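Local coordinates for putative alpha-L-fucosidase (Bacteroides thetaiotaomicron, PDB 3EYP), which probably hydrolyses alpha-L-fucosidic linkages, as a glycoside hydrolase of family 29 in which a C-terminal beta domain follows the catalytic barrel, at residues K87-S92 with K143-H148; E321-N326 with C380-E385; V398-T401 with W407-I410. All coordinates share one frame; numbering follows the deposited sequence.

In the fold
Contacts 1, 2 and 3 follow one another along the chain without overlapping, and they run from the probable catalytic barrel to the C-terminal beta domain. Contact 1 lies in the TIM-barrel-type domain, between the loop after strand 70-76 and helix 139-155; its centre is about 47 Å from that of contact 2 and about 60 Å from that of contact 3. Contact 2 brings the end of helix 306-323 against strand 380-385 of one antiparallel sheet, so it forms part of the junction between the two domains. Contact 3, its centre about 17 Å from that of contact 2, is a hairpin at the edge of the second antiparallel sheet. Leu-381 and Val-398 pack between these two sheets.

Contact 1 of 3, residues K87-S92 with K143-H148; sequences KYTDYS and KEYYAH
Tyr-88 and His-148 form an offset stack, with ring planes only 3° apart and centroids 4.3 Å from each other. The overlap is partial: Tyr-88 CE1 lies 3.5 Å from His-148 CG, over the imidazole face but displaced toward its rim. The displacement gives the middle of the phenol ring to the methylene, and His-148 CB sits 3.5 Å from the Tyr-88 ring centroid, almost on the ring normal, as a CH-pi contact. Lys-87 CB lies over the opposite face, offset toward its rim, while the Lys-87 ammonium group reaches back to Glu-152, one turn further along the helix.

These residues join the loop after strand 70-76 to helix 139-155, an outer helix of the TIM-barrel-type domain. The join has no hydrogen bond between the two segments; rings and van der Waals contacts carry it.

The remaining contacts belong to Tyr-145. A chi1 of 167°, which sets CG across from the backbone N, extends the Tyr-145 ring toward the loop, where it presents an edge to the Tyr-88 carbonyl, Tyr-88 O lying 3.3 Å from Tyr-145 CE1. Further along, Tyr-145 OH rests 3.4 Å from Thr-89 CB and touches the CG2 methyl as well. Thr-89 OG1 is engaged within the loop, where it accepts from Tyr-91 N at 2.9 Å and closes an ST turn.

Contact 2 of 3, residues E321-N326 with C380-E385; sequences ETFSTN and CLMIEE
Phe-323 meets two sulfur-bearing side chains of strand 380-385, Cys-380 and Met-382. Met-382 SD stands 4.4 Å from the Phe-323 ring centroid, 31° off the ring normal, in a Met-aromatic contact. The methionine chain is extended through CG and SD and then bends at its last torsion (chi3 78°), which carries the methyl to the CD1 corner of the ring, Met-382 CE lying 3.9 Å from Phe-323 CD1. The line from Cys-380 SG to the ring centroid is 60° off the normal, SG lying 4.0 Å from Phe-323 CZ. The two sulfurs are on opposite sides of the ring plane. Separated by one residue, Leu-381, their CB atoms both point toward the helix.

The next shell holds the ring and the strand in place. Thr-322 CG2 sits over the centre of one face of the Phe-323 ring, on the Cys-380 side, while Thr-322 OG1 is hydrogen-bonded to Gly-318 O and to the backbone N of Ser-457. Ile-424 of strand 423-432 touches both Phe-323 and Cys-380. Strand 380-385 is held in its antiparallel sheet by backbone bonds on both sides, as from Met-382 to Gly-452 and from Leu-381 to Val-425. Replacing Phe-323 with an alanine would probably deprive both sulfurs of this ring and open a gap between helix 306-323 and the sheet.

Asn-326 ND2 hydrogen-bonds to Phe-451 O close by, but no hydrogen bond links the two segments. Between them, dispersion and sulfur-aromatic contact do the work, which suits a largely buried interface.

Contact 3 of 3, residues V398-T401 with W407-I410; sequences VEYT and WITI
Tyr-400 and Ile-408 form an antiparallel hydrogen-bonded pair in the beta hairpin of strands 393-401 and 408-409, at a sheet edge of the F5/8 type C domain. Tyr-400 N donates to Ile-408 O at 3.0 Å, and Ile-408 N returns a nearly straight bond of 2.7 Å to Tyr-400 O.

From Tyr-400 CB, CG lies between the backbone N and carbonyl carbon (chi1 71°), bringing the ring across the neighbouring strand. CG is near Ile-408 O, CD2 closer still. CD2 also meets Ile-410 CG1 at 3.5 Å, near the ring plane, and CE2 touches the CG2 methyl of Ile-408. Across the ring, CE1 reaches CB and CD1 of the same Ile-408. Ile-408 CB stands over one face as a CH-pi donor, 3.8 Å from the Tyr-400 centroid. At the tip, CZ and OH close on Ile-408 CG2.

Beside this pair, Glu-399 and Thr-409 are non-hydrogen-bonded partners. Glu-399 crosses Trp-407 at about a right angle, OE1 against its CB; OE1 also salt-bridges Arg-436, whose guanidinium makes a cation-pi contact with that indole. Beyond Thr-409 the strands diverge, and one water spans the gap, hydrogen-bonded to Val-398 O at 2.6 Å and accepting from Ile-410 N at 2.9 Å.

Contact 1 of 3, residues K87-S92 with K143-H148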
loop_
_atom_site.group_PDB
_atom_site.type_symbol
_atom_site.label_atom_id
_atom_site.label_comp_id
_atom_site.label_asym_id
_atom_site.label_seq_id
_atom_site.Cartn_x
_atom_site.Cartn_y
_atom_site.Cartn_z
ATOM N N LYS A 87 -16.324 -7.520 24.975
ATOM C CA LYS A 87 -17.231 -7.381 26.152
ATOM C C LYS A 87 -18.457 -6.626 25.812
ATOM O O LYS A 87 -19.333 -6.440 26.670
ATOM C CB LYS A 87 -16.515 -6.715 27.323
ATOM C CG LYS A 87 -15.329 -7.469 27.784
ATOM C CD LYS A 87 -14.600 -6.761 28.959
ATOM C CE LYS A 87 -14.044 -5.347 28.581
ATOM N NZ LYS A 87 -12.931 -5.365 27.522
ATOM N N TYR A 88 -18.549 -6.131 24.568
ATOM C CA TYR A 88 -19.550 -5.127 24.239
ATOM C C TYR A 88 -20.642 -5.534 23.256
ATOM O O TYR A 88 -21.497 -4.738 22.903
ATOM C CB TYR A 88 -18.868 -3.822 23.767
ATOM C CG TYR A 88 -18.042 -3.223 24.905
ATOM C CD1 TYR A 88 -18.631 -2.497 25.906
ATOM C CD2 TYR A 88 -16.687 -3.482 25.003
ATOM C CE1 TYR A 88 -17.871 -2.015 26.983
ATOM C CE2 TYR A 88 -15.935 -3.032 26.053
ATOM C CZ TYR A 88 -16.528 -2.289 27.042
ATOM O OH TYR A 88 -15.743 -1.811 28.077
ATOM N N THR A 89 -20.599 -6.785 22.895
ATOM C CA THR A 89 -21.577 -7.469 22.003
ATOM C C THR A 89 -21.558 -8.965 22.214
ATOM O O THR A 89 -20.591 -9.539 22.758
ATOM C CB THR A 89 -21.261 -7.206 20.463
ATOM O OG1 THR A 89 -22.322 -7.690 19.618
ATOM C CG2 THR A 89 -19.915 -7.821 20.041
ATOM N N ASP A 90 -22.629 -9.588 21.749
ATOM C CA ASP A 90 -22.703 -11.043 21.619
ATOM C C ASP A 90 -22.539 -11.533 20.173
ATOM O O ASP A 90 -22.455 -12.744 19.932
ATOM C CB ASP A 90 -24.010 -11.572 22.195
ATOM C CG ASP A 90 -23.975 -11.678 23.717
ATOM O OD1 ASP A 90 -23.139 -12.458 24.227
ATOM O OD2 ASP A 90 -24.748 -10.959 24.372
ATOM N N TYR A 91 -22.567 -10.592 19.235
ATOM C CA TYR A 91 -22.455 -10.918 17.791
ATOM C C TYR A 91 -20.966 -11.109 17.451
ATOM O O TYR A 91 -20.307 -10.305 16.794
ATOM C CB TYR A 91 -23.163 -9.846 16.921
ATOM C CG TYR A 91 -23.570 -10.393 15.579
ATOM C CD1 TYR A 91 -24.375 -11.523 15.480
ATOM C CD2 TYR A 91 -23.120 -9.804 14.395
ATOM C CE1 TYR A 91 -24.713 -12.022 14.259
ATOM C CE2 TYR A 91 -23.448 -10.305 13.170
ATOM C CZ TYR A 91 -24.227 -11.417 13.093
ATOM O OH TYR A 91 -24.549 -11.919 11.849
ATOM N N SER A 92 -20.446 -12.210 17.969
ATOM C CA SER A 92 -19.026 -12.547 17.915
ATOM C C SER A 92 -18.721 -14.010 18.039
ATOM O O SER A 92 -19.592 -14.856 18.244
ATOM C CB SER A 92 -18.248 -11.824 19.040
ATOM O OG SER A 92 -18.395 -12.512 20.244
ATOM N N LYS A 143 -21.308 5.464 18.356
ATOM C CA LYS A 143 -20.008 6.108 18.575
ATOM C C LYS A 143 -19.390 5.539 19.825
ATOM O O LYS A 143 -18.211 5.176 19.837
ATOM C CB LYS A 143 -20.128 7.628 18.722
ATOM C CG LYS A 143 -18.906 8.290 19.391
ATOM C CD LYS A 143 -19.102 9.751 19.681
ATOM C CE LYS A 143 -19.959 9.985 20.916
ATOM N NZ LYS A 143 -19.946 11.431 21.309
ATOM N N GLU A 144 -20.162 5.437 20.898
ATOM C CA GLU A 144 -19.590 4.857 22.139
ATOM C C GLU A 144 -19.251 3.373 22.022
ATOM O O GLU A 144 -18.251 2.937 22.538
ATOM C CB GLU A 144 -20.502 5.051 23.370
ATOM C CG GLU A 144 -20.895 6.468 23.603
ATOM C CD GLU A 144 -19.690 7.386 23.823
ATOM O OE1 GLU A 144 -18.666 6.959 24.440
ATOM O OE2 GLU A 144 -19.772 8.542 23.340
ATOM N N TYR A 145 -20.114 2.613 21.343
ATOM C CA TYR A 145 -19.906 1.152 21.143
ATOM C C TYR A 145 -18.578 0.911 20.424
ATOM O O TYR A 145 -17.687 0.139 20.846
ATOM C CB TYR A 145 -21.047 0.528 20.284
ATOM C CG TYR A 145 -20.788 -0.899 19.748
ATOM C CD1 TYR A 145 -20.669 -1.972 20.617
ATOM C CD2 TYR A 145 -20.681 -1.163 18.381
ATOM C CE1 TYR A 145 -20.439 -3.241 20.168
ATOM C CE2 TYR A 145 -20.443 -2.432 17.912
ATOM C CZ TYR A 145 -20.315 -3.477 18.811
ATOM O OH TYR A 145 -20.138 -4.768 18.416
ATOM N N TYR A 146 -18.468 1.600 19.318
ATOM C CA TYR A 146 -17.265 1.499 18.487
ATOM C C TYR A 146 -16.028 1.880 19.308
ATOM O O TYR A 146 -14.998 1.237 19.248
ATOM C CB TYR A 146 -17.373 2.377 17.224
ATOM C CG TYR A 146 -16.253 2.124 16.199
ATOM C CD1 TYR A 146 -16.444 1.307 15.128
ATOM C CD2 TYR A 146 -15.009 2.772 16.323
ATOM C CE1 TYR A 146 -15.436 1.086 14.202
ATOM C CE2 TYR A 146 -14.020 2.560 15.420
ATOM C CZ TYR A 146 -14.229 1.755 14.355
ATOM O OH TYR A 146 -13.186 1.554 13.455
ATOM N N ALA A 147 -16.150 2.952 20.076
ATOM C CA ALA A 147 -15.032 3.439 20.907
ATOM C C ALA A 147 -14.609 2.399 21.915
ATOM O O ALA A 147 -13.413 2.211 22.161
ATOM C CB ALA A 147 -15.368 4.790 21.603
ATOM N N HIS A 148 -15.586 1.687 22.456
ATOM C CA HIS A 148 -15.289 0.638 23.431
ATOM C C HIS A 148 -14.463 -0.430 22.774
ATOM O O HIS A 148 -13.522 -0.909 23.317
ATOM C CB HIS A 148 -16.549 0.024 24.050
ATOM C CG HIS A 148 -17.195 0.895 25.088
ATOM N ND1 HIS A 148 -16.496 1.432 26.156
ATOM C CD2 HIS A 148 -18.482 1.272 25.255
ATOM C CE1 HIS A 148 -17.328 2.142 26.907
ATOM N NE2 HIS A 148 -18.543 2.067 26.381
#

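Contact 2 of 3, residues E321-N326 with C380-E385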
loop_
_atom_site.group_PDB
_atom_site.type_symbol
_atom_site.label_atom_id
_atom_site.label_comp_id
_atom_site.label_asym_id
_atom_site.label_seq_id
_atom_site.Cartn_x
_atom_site.Cartn_y
_atom_site.Cartn_z
ATOM N N GLU A 321 14.361 -11.014 -8.648
ATOM C CA GLU A 321 15.241 -11.230 -9.795
ATOM C C GLU A 321 15.364 -10.000 -10.647
ATOM O O GLU A 321 16.427 -9.674 -11.109
ATOM C CB GLU A 321 14.817 -12.378 -10.685
ATOM C CG GLU A 321 14.860 -13.642 -9.931
ATOM C CD GLU A 321 14.643 -14.830 -10.764
ATOM O OE1 GLU A 321 14.127 -14.665 -11.955
ATOM O OE2 GLU A 321 15.011 -15.923 -10.191
ATOM N N THR A 322 14.253 -9.321 -10.851
ATOM C CA THR A 322 14.221 -8.167 -11.723
ATOM C C THR A 322 15.152 -7.060 -11.233
ATOM O O THR A 322 15.959 -6.555 -12.001
ATOM C CB THR A 322 12.764 -7.637 -11.918
ATOM O OG1 THR A 322 12.006 -8.622 -12.616
ATOM C CG2 THR A 322 12.767 -6.307 -12.730
ATOM N N PHE A 323 15.046 -6.708 -9.947
ATOM C CA PHE A 323 15.729 -5.533 -9.371
ATOM C C PHE A 323 17.076 -5.864 -8.678
ATOM O O PHE A 323 17.737 -5.009 -8.120
ATOM C CB PHE A 323 14.767 -4.733 -8.477
ATOM C CG PHE A 323 13.553 -4.221 -9.242
ATOM C CD1 PHE A 323 13.670 -3.134 -10.102
ATOM C CD2 PHE A 323 12.318 -4.875 -9.161
ATOM C CE1 PHE A 323 12.571 -2.662 -10.819
ATOM C CE2 PHE A 323 11.200 -4.402 -9.891
ATOM C CZ PHE A 323 11.322 -3.318 -10.702
ATOM N N SER A 324 17.494 -7.107 -8.813
ATOM C CA SER A 324 18.728 -7.561 -8.184
ATOM C C SER A 324 19.931 -6.915 -8.855
ATOM O O SER A 324 20.912 -6.592 -8.218
ATOM C CB SER A 324 18.882 -9.084 -8.227
ATOM O OG SER A 324 18.918 -9.554 -9.573
ATOM N N THR A 325 19.837 -6.676 -10.135
ATOM C CA THR A 325 20.981 -6.157 -10.867
ATOM C C THR A 325 20.658 -4.876 -11.614
ATOM O O THR A 325 20.021 -4.902 -12.664
ATOM C CB THR A 325 21.558 -7.243 -11.816
ATOM O OG1 THR A 325 21.875 -8.411 -11.035
ATOM C CG2 THR A 325 22.832 -6.763 -12.528
ATOM N N ASN A 326 21.086 -3.766 -11.035
ATOM C CA ASN A 326 21.032 -2.479 -11.725
ATOM C C ASN A 326 22.101 -2.492 -12.829
ATOM O O ASN A 326 23.305 -2.462 -12.552
ATOM C CB ASN A 326 21.282 -1.341 -10.750
ATOM C CG ASN A 326 21.121 -0.006 -11.376
ATOM O OD1 ASN A 326 20.959 0.119 -12.604
ATOM N ND2 ASN A 326 21.175 1.019 -10.545
ATOM N N CYS A 380 13.005 -2.364 -18.312
ATOM C CA CYS A 380 12.405 -1.845 -17.070
ATOM C C CYS A 380 13.377 -0.841 -16.469
ATOM O O CYS A 380 14.569 -0.996 -16.605
ATOM C CB CYS A 380 12.180 -3.017 -16.073
ATOM S SG CYS A 380 11.276 -2.548 -14.594
ATOM N N LEU A 381 12.846 0.198 -15.848
ATOM C CA LEU A 381 13.634 1.154 -15.093
ATOM C C LEU A 381 12.829 1.679 -13.907
ATOM O O LEU A 381 11.587 1.561 -13.850
ATOM C CB LEU A 381 14.155 2.331 -15.932
ATOM C CG LEU A 381 13.128 3.201 -16.662
ATOM C CD1 LEU A 381 12.541 4.278 -15.715
ATOM C CD2 LEU A 381 13.693 3.802 -17.955
ATOM N N MET A 382 13.594 2.204 -12.958
ATOM C CA MET A 382 13.066 2.659 -11.657
ATOM C C MET A 382 13.853 3.858 -11.144
ATOM O O MET A 382 15.074 3.985 -11.330
ATOM C CB MET A 382 13.190 1.531 -10.630
ATOM C CG MET A 382 12.646 1.841 -9.193
ATOM S SD MET A 382 12.449 0.259 -8.212
ATOM C CE MET A 382 14.122 -0.029 -7.772
ATOM N N ILE A 383 13.123 4.731 -10.486
ATOM C CA ILE A 383 13.666 5.951 -9.956
ATOM C C ILE A 383 12.968 6.247 -8.621
ATOM O O ILE A 383 11.767 6.028 -8.485
ATOM C CB ILE A 383 13.505 7.100 -11.021
ATOM C CG1 ILE A 383 14.284 8.355 -10.631
ATOM C CG2 ILE A 383 12.036 7.490 -11.293
ATOM C CD1 ILE A 383 14.452 9.260 -11.829
ATOM N N GLU A 384 13.767 6.670 -7.652
ATOM C CA GLU A 384 13.335 6.938 -6.256
ATOM C C GLU A 384 13.821 8.273 -5.742
ATOM O O GLU A 384 15.000 8.578 -5.747
ATOM C CB GLU A 384 13.830 5.835 -5.305
ATOM C CG GLU A 384 13.359 4.449 -5.697
ATOM C CD GLU A 384 14.016 3.334 -4.890
ATOM O OE1 GLU A 384 14.976 3.575 -4.132
ATOM O OE2 GLU A 384 13.564 2.186 -5.009
ATOM N N GLU A 385 12.867 9.059 -5.283
ATOM C CA GLU A 385 13.089 10.388 -4.730
ATOM C C GLU A 385 13.301 10.328 -3.227
ATOM O O GLU A 385 12.892 9.366 -2.530
ATOM C CB GLU A 385 11.870 11.291 -5.075
ATOM C CG GLU A 385 12.173 12.739 -5.205
ATOM C CD GLU A 385 11.035 13.529 -5.901
ATOM O OE1 GLU A 385 9.885 13.000 -5.971
ATOM O OE2 GLU A 385 11.302 14.679 -6.360
#

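Contact 3 of 3, residues V398-T401 with W407-I410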
loop_
_atom_site.group_PDB
_atom_site.type_symbol
_atom_site.label_atom_id
_atom_site.label_comp_id
_atom_site.label_asym_id
_atom_site.label_seq_id
_atom_site.Cartn_x
_atom_site.Cartn_y
_atom_site.Cartn_z
ATOM N N VAL A 398 13.794 9.559 -19.887
ATOM C CA VAL A 398 14.952 8.714 -20.062
ATOM C C VAL A 398 15.125 8.370 -21.557
ATOM O O VAL A 398 14.185 8.073 -22.288
ATOM C CB VAL A 398 14.892 7.423 -19.139
ATOM C CG1 VAL A 398 16.184 6.575 -19.274
ATOM C CG2 VAL A 398 14.636 7.791 -17.635
ATOM N N GLU A 399 16.375 8.489 -21.972
ATOM C CA GLU A 399 16.838 8.184 -23.321
ATOM C C GLU A 399 18.054 7.288 -23.314
ATOM O O GLU A 399 18.690 7.028 -22.298
ATOM C CB GLU A 399 17.185 9.490 -24.042
ATOM C CG GLU A 399 16.041 10.479 -24.009
ATOM C CD GLU A 399 16.456 11.874 -24.452
ATOM O OE1 GLU A 399 17.652 12.231 -24.268
ATOM O OE2 GLU A 399 15.589 12.605 -24.979
ATOM N N TYR A 400 18.372 6.826 -24.494
ATOM C CA TYR A 400 19.470 5.899 -24.678
ATOM C C TYR A 400 20.089 6.085 -26.066
ATOM O O TYR A 400 19.502 6.679 -26.981
ATOM C CB TYR A 400 19.001 4.432 -24.490
ATOM C CG TYR A 400 18.117 3.938 -25.616
ATOM C CD1 TYR A 400 18.642 3.196 -26.651
ATOM C CD2 TYR A 400 16.771 4.247 -25.660
ATOM C CE1 TYR A 400 17.846 2.766 -27.697
ATOM C CE2 TYR A 400 15.967 3.819 -26.696
ATOM C CZ TYR A 400 16.521 3.080 -27.711
ATOM O OH TYR A 400 15.763 2.653 -28.772
ATOM N N THR A 401 21.297 5.572 -26.169
ATOM C CA THR A 401 21.960 5.485 -27.460
ATOM C C THR A 401 22.823 4.256 -27.516
ATOM O O THR A 401 23.123 3.647 -26.489
ATOM C CB THR A 401 22.843 6.706 -27.727
ATOM O OG1 THR A 401 23.191 6.708 -29.113
ATOM C CG2 THR A 401 24.107 6.677 -26.887
ATOM N N TRP A 407 20.514 10.550 -29.271
ATOM C CA TRP A 407 19.670 10.062 -28.170
ATOM C C TRP A 407 18.332 9.610 -28.723
ATOM O O TRP A 407 17.631 10.370 -29.406
ATOM C CB TRP A 407 19.446 11.127 -27.108
ATOM C CG TRP A 407 20.662 11.426 -26.348
ATOM C CD1 TRP A 407 21.345 12.603 -26.339
ATOM C CD2 TRP A 407 21.379 10.543 -25.475
ATOM N NE1 TRP A 407 22.449 12.512 -25.516
ATOM C CE2 TRP A 407 22.484 11.262 -24.965
ATOM C CE3 TRP A 407 21.185 9.225 -25.049
ATOM C CZ2 TRP A 407 23.389 10.700 -24.097
ATOM C CZ3 TRP A 407 22.089 8.681 -24.190
ATOM C CH2 TRP A 407 23.169 9.415 -23.709
ATOM N N ILE A 408 17.998 8.368 -28.395
ATOM C CA ILE A 408 16.750 7.728 -28.803
ATOM C C ILE A 408 15.817 7.782 -27.610
ATOM O O ILE A 408 16.214 7.500 -26.486
ATOM C CB ILE A 408 16.963 6.252 -29.248
ATOM C CG1 ILE A 408 17.917 6.189 -30.437
ATOM C CG2 ILE A 408 15.658 5.585 -29.658
ATOM C CD1 ILE A 408 19.325 5.708 -30.038
ATOM N N THR A 409 14.591 8.199 -27.857
ATOM C CA THR A 409 13.645 8.346 -26.764
ATOM C C THR A 409 13.086 6.979 -26.432
ATOM O O THR A 409 13.119 6.063 -27.239
ATOM C CB THR A 409 12.490 9.305 -27.054
ATOM O OG1 THR A 409 11.524 8.667 -27.918
ATOM C CG2 THR A 409 12.994 10.630 -27.611
ATOM N N ILE A 410 12.624 6.857 -25.197
ATOM C CA ILE A 410 11.926 5.667 -24.733
ATOM C C ILE A 410 10.467 6.049 -24.561
ATOM O O ILE A 410 10.146 6.840 -23.697
ATOM C CB ILE A 410 12.497 5.146 -23.392
ATOM C CG1 ILE A 410 13.977 4.734 -23.562
ATOM C CG2 ILE A 410 11.698 3.924 -22.940
ATOM C CD1 ILE A 410 14.711 4.412 -22.269
HETATM O O HOH W 1 12.354 9.337 -23.706
#